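Local coordinates for phenylacetic acid degradation protein paaI (Escherichia coli, PDB 2FS2), which hydrolyses acyl-CoA thioesters in phenylacetate degradation, preferring phenylacetyl-CoA esters that carry hydroxyl groups on the ring, at residues 63-68 / 124-129; 102-105 / 110-113. All blocks are in the same frame, centred on the assembly; numbering follows the deposited sequence.

Contact 1 (63-68 / 124-129); sequences TAFAYA and ALFRGK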
loop_
_atom_site.group_PDB
_atom_site.type_symbol
_atom_site.label_atom_id
_atom_site.label_comp_id
_atom_site.label_asym_id
_atom_site.label_seq_id
_atom_site.Cartn_x
_atom_site.Cartn_y
_atom_site.Cartn_z
ATOM N N THR B 63 -8.407 -12.299 9.341
ATOM C CA THR B 63 -8.985 -13.620 9.505
ATOM C C THR B 63 -9.603 -14.138 8.195
ATOM O O THR B 63 -9.423 -15.325 7.860
ATOM C CB THR B 63 -10.059 -13.574 10.606
ATOM O OG1 THR B 63 -9.449 -13.201 11.843
ATOM C CG2 THR B 63 -10.582 -14.919 10.899
ATOM N N ALA B 64 -10.403 -13.334 7.459
ATOM C CA ALA B 64 -10.907 -13.808 6.201
ATOM C C ALA B 64 -9.725 -14.098 5.274
ATOM O O ALA B 64 -9.739 -15.018 4.485
ATOM C CB ALA B 64 -11.869 -12.709 5.490
ATOM N N PHE B 65 -8.730 -13.238 5.331
ATOM C CA PHE B 65 -7.538 -13.474 4.534
ATOM C C PHE B 65 -6.797 -14.879 4.855
ATOM O O PHE B 65 -6.421 -15.606 3.932
ATOM C CB PHE B 65 -6.632 -12.272 4.811
ATOM C CG PHE B 65 -5.305 -12.341 4.144
ATOM C CD1 PHE B 65 -5.178 -12.801 2.864
ATOM C CD2 PHE B 65 -4.205 -11.812 4.754
ATOM C CE1 PHE B 65 -3.870 -12.885 2.222
ATOM C CE2 PHE B 65 -2.912 -11.834 4.073
ATOM C CZ PHE B 65 -2.783 -12.432 2.838
ATOM N N ALA B 66 -6.522 -15.159 6.129
ATOM C CA ALA B 66 -5.892 -16.409 6.557
ATOM C C ALA B 66 -6.748 -17.571 6.046
ATOM O O ALA B 66 -6.201 -18.541 5.497
ATOM C CB ALA B 66 -5.701 -16.483 8.170
ATOM N N TYR B 67 -8.095 -17.467 6.127
ATOM C CA TYR B 67 -8.921 -18.596 5.685
ATOM C C TYR B 67 -8.838 -18.814 4.184
ATOM O O TYR B 67 -8.628 -19.934 3.723
ATOM C CB TYR B 67 -10.391 -18.491 6.226
ATOM C CG TYR B 67 -10.356 -18.841 7.700
ATOM C CD1 TYR B 67 -9.916 -17.949 8.636
ATOM C CD2 TYR B 67 -10.626 -20.131 8.123
ATOM C CE1 TYR B 67 -9.807 -18.284 9.978
ATOM C CE2 TYR B 67 -10.552 -20.501 9.477
ATOM C CZ TYR B 67 -10.148 -19.565 10.413
ATOM O OH TYR B 67 -10.041 -19.958 11.740
ATOM N N ALA B 68 -8.986 -17.739 3.413
ATOM C CA ALA B 68 -8.974 -17.845 2.003
ATOM C C ALA B 68 -7.578 -18.368 1.531
ATOM O O ALA B 68 -7.522 -19.229 0.667
ATOM C CB ALA B 68 -9.287 -16.439 1.351
ATOM N N ALA B 124 -14.455 -1.123 4.855
ATOM C CA ALA B 124 -13.025 -1.211 4.713
ATOM C C ALA B 124 -12.667 -2.160 3.531
ATOM O O ALA B 124 -13.455 -3.093 3.181
ATOM C CB ALA B 124 -12.410 -1.665 6.068
ATOM N N LEU B 125 -11.496 -1.918 2.940
ATOM C CA LEU B 125 -10.984 -2.642 1.707
ATOM C C LEU B 125 -9.576 -2.993 2.086
ATOM O O LEU B 125 -8.894 -2.213 2.743
ATOM C CB LEU B 125 -10.985 -1.734 0.443
ATOM C CG LEU B 125 -12.354 -1.389 -0.110
ATOM C CD1 LEU B 125 -12.372 -0.392 -1.213
ATOM C CD2 LEU B 125 -13.110 -2.660 -0.664
ATOM N N PHE B 126 -9.149 -4.214 1.798
ATOM C CA PHE B 126 -7.863 -4.602 2.274
ATOM C C PHE B 126 -7.346 -5.445 1.100
ATOM O O PHE B 126 -8.127 -6.004 0.347
ATOM C CB PHE B 126 -8.170 -5.435 3.477
ATOM C CG PHE B 126 -7.083 -6.297 3.946
ATOM C CD1 PHE B 126 -6.492 -6.045 5.216
ATOM C CD2 PHE B 126 -6.689 -7.399 3.224
ATOM C CE1 PHE B 126 -5.463 -6.880 5.712
ATOM C CE2 PHE B 126 -5.642 -8.287 3.714
ATOM C CZ PHE B 126 -5.048 -8.030 4.945
ATOM N N ARG B 127 -6.035 -5.488 0.953
ATOM C CA ARG B 127 -5.436 -6.295 -0.083
ATOM C C ARG B 127 -4.216 -6.871 0.594
ATOM O O ARG B 127 -3.431 -6.199 1.236
ATOM C CB ARG B 127 -5.102 -5.489 -1.371
ATOM C CG ARG B 127 -4.199 -6.327 -2.338
ATOM C CD ARG B 127 -4.197 -5.984 -3.829
ATOM N NE ARG B 127 -5.560 -5.947 -4.365
ATOM C CZ ARG B 127 -5.933 -5.187 -5.345
ATOM N NH1 ARG B 127 -5.002 -4.398 -5.927
ATOM N NH2 ARG B 127 -7.195 -5.231 -5.767
ATOM N N GLY B 128 -4.069 -8.180 0.501
ATOM C CA GLY B 128 -3.055 -8.825 1.294
ATOM C C GLY B 128 -2.200 -9.691 0.353
ATOM O O GLY B 128 -2.678 -10.292 -0.594
ATOM N N LYS B 129 -0.957 -9.825 0.708
ATOM C CA LYS B 129 -0.094 -10.630 -0.103
ATOM C C LYS B 129 0.344 -11.800 0.800
ATOM O O LYS B 129 0.721 -11.579 1.914
ATOM C CB LYS B 129 1.096 -9.791 -0.396
ATOM C CG LYS B 129 2.259 -10.583 -1.050
ATOM C CD LYS B 129 2.346 -10.339 -2.578
ATOM C CE LYS B 129 3.527 -11.086 -3.252
ATOM N NZ LYS B 129 4.683 -11.356 -2.202
#

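Contact 2 (102-105 / 110-113); sequences RHQG and VYDI. With SO4 (sulfate ion), chain D.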
loop_
_atom_site.group_PDB
_atom_site.type_symbol
_atom_site.label_atom_id
_atom_site.label_comp_id
_atom_site.label_asym_id
_atom_site.label_seq_id
_atom_site.Cartn_x
_atom_site.Cartn_y
_atom_site.Cartn_z
ATOM N N ARG B 102 -7.023 -13.061 -5.957
ATOM C CA ARG B 102 -6.714 -12.414 -7.294
ATOM C C ARG B 102 -5.547 -13.105 -8.010
ATOM O O ARG B 102 -5.536 -13.140 -9.182
ATOM C CB ARG B 102 -6.230 -10.989 -7.030
ATOM C CG ARG B 102 -7.273 -10.172 -6.233
ATOM C CD ARG B 102 -8.680 -10.134 -6.864
ATOM N NE ARG B 102 -8.734 -9.726 -8.274
ATOM C CZ ARG B 102 -8.704 -8.436 -8.737
ATOM N NH1 ARG B 102 -8.547 -7.420 -7.943
ATOM N NH2 ARG B 102 -8.885 -8.143 -10.002
ATOM N N HIS B 103 -4.586 -13.658 -7.289
ATOM C CA HIS B 103 -3.506 -14.435 -7.831
ATOM C C HIS B 103 -2.995 -15.463 -6.783
ATOM O O HIS B 103 -2.817 -15.149 -5.614
ATOM C CB HIS B 103 -2.350 -13.466 -8.091
ATOM C CG HIS B 103 -1.069 -14.149 -8.466
ATOM N ND1 HIS B 103 -0.877 -14.682 -9.711
ATOM C CD2 HIS B 103 0.048 -14.433 -7.756
ATOM C CE1 HIS B 103 0.305 -15.283 -9.758
ATOM N NE2 HIS B 103 0.895 -15.128 -8.592
ATOM N N GLN B 104 -2.676 -16.667 -7.213
ATOM C CA GLN B 104 -2.050 -17.629 -6.297
ATOM C C GLN B 104 -1.002 -18.383 -7.138
ATOM O O GLN B 104 -1.394 -19.114 -7.971
ATOM C CB GLN B 104 -3.098 -18.561 -5.731
ATOM C CG GLN B 104 -2.478 -19.622 -4.702
ATOM C CD GLN B 104 -1.794 -18.995 -3.505
ATOM O OE1 GLN B 104 -2.455 -18.403 -2.672
ATOM N NE2 GLN B 104 -0.506 -19.124 -3.393
ATOM N N GLY B 105 0.298 -18.112 -6.957
ATOM C CA GLY B 105 1.395 -18.868 -7.543
ATOM C C GLY B 105 1.723 -20.049 -6.662
ATOM O O GLY B 105 1.013 -20.325 -5.657
ATOM N N VAL B 110 -1.966 -13.086 -4.003
ATOM C CA VAL B 110 -2.662 -11.847 -3.678
ATOM C C VAL B 110 -4.196 -12.087 -3.425
ATOM O O VAL B 110 -4.849 -12.744 -4.214
ATOM C CB VAL B 110 -2.496 -10.776 -4.795
ATOM C CG1 VAL B 110 -3.065 -9.393 -4.307
ATOM C CG2 VAL B 110 -0.972 -10.563 -5.106
ATOM N N TYR B 111 -4.722 -11.485 -2.355
ATOM C CA TYR B 111 -6.136 -11.728 -1.902
ATOM C C TYR B 111 -6.706 -10.362 -1.576
ATOM O O TYR B 111 -6.039 -9.563 -0.907
ATOM C CB TYR B 111 -6.155 -12.536 -0.612
ATOM C CG TYR B 111 -5.814 -14.038 -0.903
ATOM C CD1 TYR B 111 -4.495 -14.390 -1.215
ATOM C CD2 TYR B 111 -6.814 -15.013 -0.970
ATOM C CE1 TYR B 111 -4.157 -15.719 -1.615
ATOM C CE2 TYR B 111 -6.511 -16.387 -1.380
ATOM C CZ TYR B 111 -5.155 -16.696 -1.638
ATOM O OH TYR B 111 -4.822 -17.898 -2.096
ATOM N N ASP B 112 -7.926 -10.141 -2.031
ATOM C CA ASP B 112 -8.660 -8.898 -1.803
ATOM C C ASP B 112 -9.716 -9.243 -0.780
ATOM O O ASP B 112 -10.409 -10.236 -0.970
ATOM C CB ASP B 112 -9.385 -8.527 -3.032
ATOM C CG ASP B 112 -8.516 -7.682 -3.967
ATOM O OD1 ASP B 112 -7.305 -7.561 -3.625
ATOM O OD2 ASP B 112 -8.916 -7.070 -5.011
ATOM N N ILE B 113 -9.884 -8.368 0.208
ATOM C CA ILE B 113 -10.876 -8.602 1.224
ATOM C C ILE B 113 -11.760 -7.322 1.262
ATOM O O ILE B 113 -11.273 -6.183 1.208
ATOM C CB ILE B 113 -10.233 -8.799 2.630
ATOM C CG1 ILE B 113 -9.607 -10.181 2.890
ATOM C CG2 ILE B 113 -11.273 -8.498 3.769
ATOM C CD1 ILE B 113 -8.346 -10.544 1.970
HETATM S S SO4 D . -2.805 -15.767 -13.237
HETATM O O1 SO4 D . -1.398 -16.151 -13.218
HETATM O O2 SO4 D . -3.443 -16.851 -14.035
HETATM O O3 SO4 D . -3.124 -14.428 -13.819
HETATM O O4 SO4 D . -3.153 -15.862 -11.803
#

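Contact 1 (63-68 / 124-129)
Phe65 of the helix meets Phe126, Gly128 and Lys129 of the strand. Its ring does all the touching from the helix side. CA of Gly128 lies over one ring face, toward the rim, 4.3 Å from the Phe65 ring centroid, a CH-pi contact. At the ring edge, CZ of Phe65 comes 3.7 Å from the backbone O of Lys129. The Phe126 ring approaches obliquely: CD2 of Phe65 is 3.9 Å from CZ of Phe126, with the planes 56° apart. Phe65 holds CG anti to its backbone N (chi1 177°), which carries the ring out to the strand. A side chain at Gly128 would run into this ring. Further out, Ala78 and Ile113 also touch Phe65, while Cys81, Ile83 and Ile113 pack on Phe126. Helix 54-70 is the central helix of the hot dog fold, and the sheet wraps round it. The segment axes cross at -41°, 9.8 Å apart at their closest. Replacing Phe65 with an alanine would probably open a gap over Gly128 and take away one of the neighbours of the Phe126 ring. No hydrogen bond joins the two segments, so helix and sheet are held here by aromatic and apolar packing.

Contact 2 (102-105 / 110-113)
Arg102 and Asp112 cross with their guanidinium and carboxylate planes 70° apart. NH1 of Arg102 reaches OD2 of Asp112 at 3.0 Å, a salt bridge that meets the oxygen from above the carboxylate plane. With CG beside the backbone N (chi1 -57°), Arg102 CG lies 3.6 Å from CG of Asp112; bends at chi2 and chi3 turn the guanidinium toward the carboxylate. Both charges have further partners: Arg102 pairs with Glu114 of the second subunit, and Asp112 with Arg127 of its own chain and of the second subunit. Arg102 and His103 both face Val110, a classic beta bulge in the antiparallel hairpin of strands 103-104 and 108-116. Val110 O accepts from Arg102 N at 2.8 Å and from His103 N at 3.2 Å. His103 O accepts from Val110 N in return. Beyond the bulge, Tyr111 OH bonds to OE1 of Gln104 at 2.5 Å, a doubtfully short length; Gln72 is a second partner of this hydroxyl. The Gln104 oxygen sits at the ring edge, with amide and ring planes 48° apart. NE2 of Gln104 binds Gly105 O at 3.0 Å, which fixes the amide's rotation. His103 ND1 makes a weak 3.3 Å bond to O4 of a sulfate, probably from the crystallisation liquor.

In the fold
The centres of the two contacts lie about 9 Å apart. Along the chain, helix segment 63-68 comes first, then both segments of contact 2, then strand segment 124-129. Strands 108-116 and 122-132 are neighbours in the same antiparallel sheet, so the contacts meet directly. Gly128 N probably bonds to Tyr111 O, the ring of Phe65 packs on Tyr111, and Arg127 packs on Val110. Contact 1 lies deep in the chain, where the sheet covers the central helix. Contact 2 is a hairpin farther out, about 13 Å from the chain centre. Both reach the second subunit. The sheet therefore serves both the helix core and the assembly of the homotetramer.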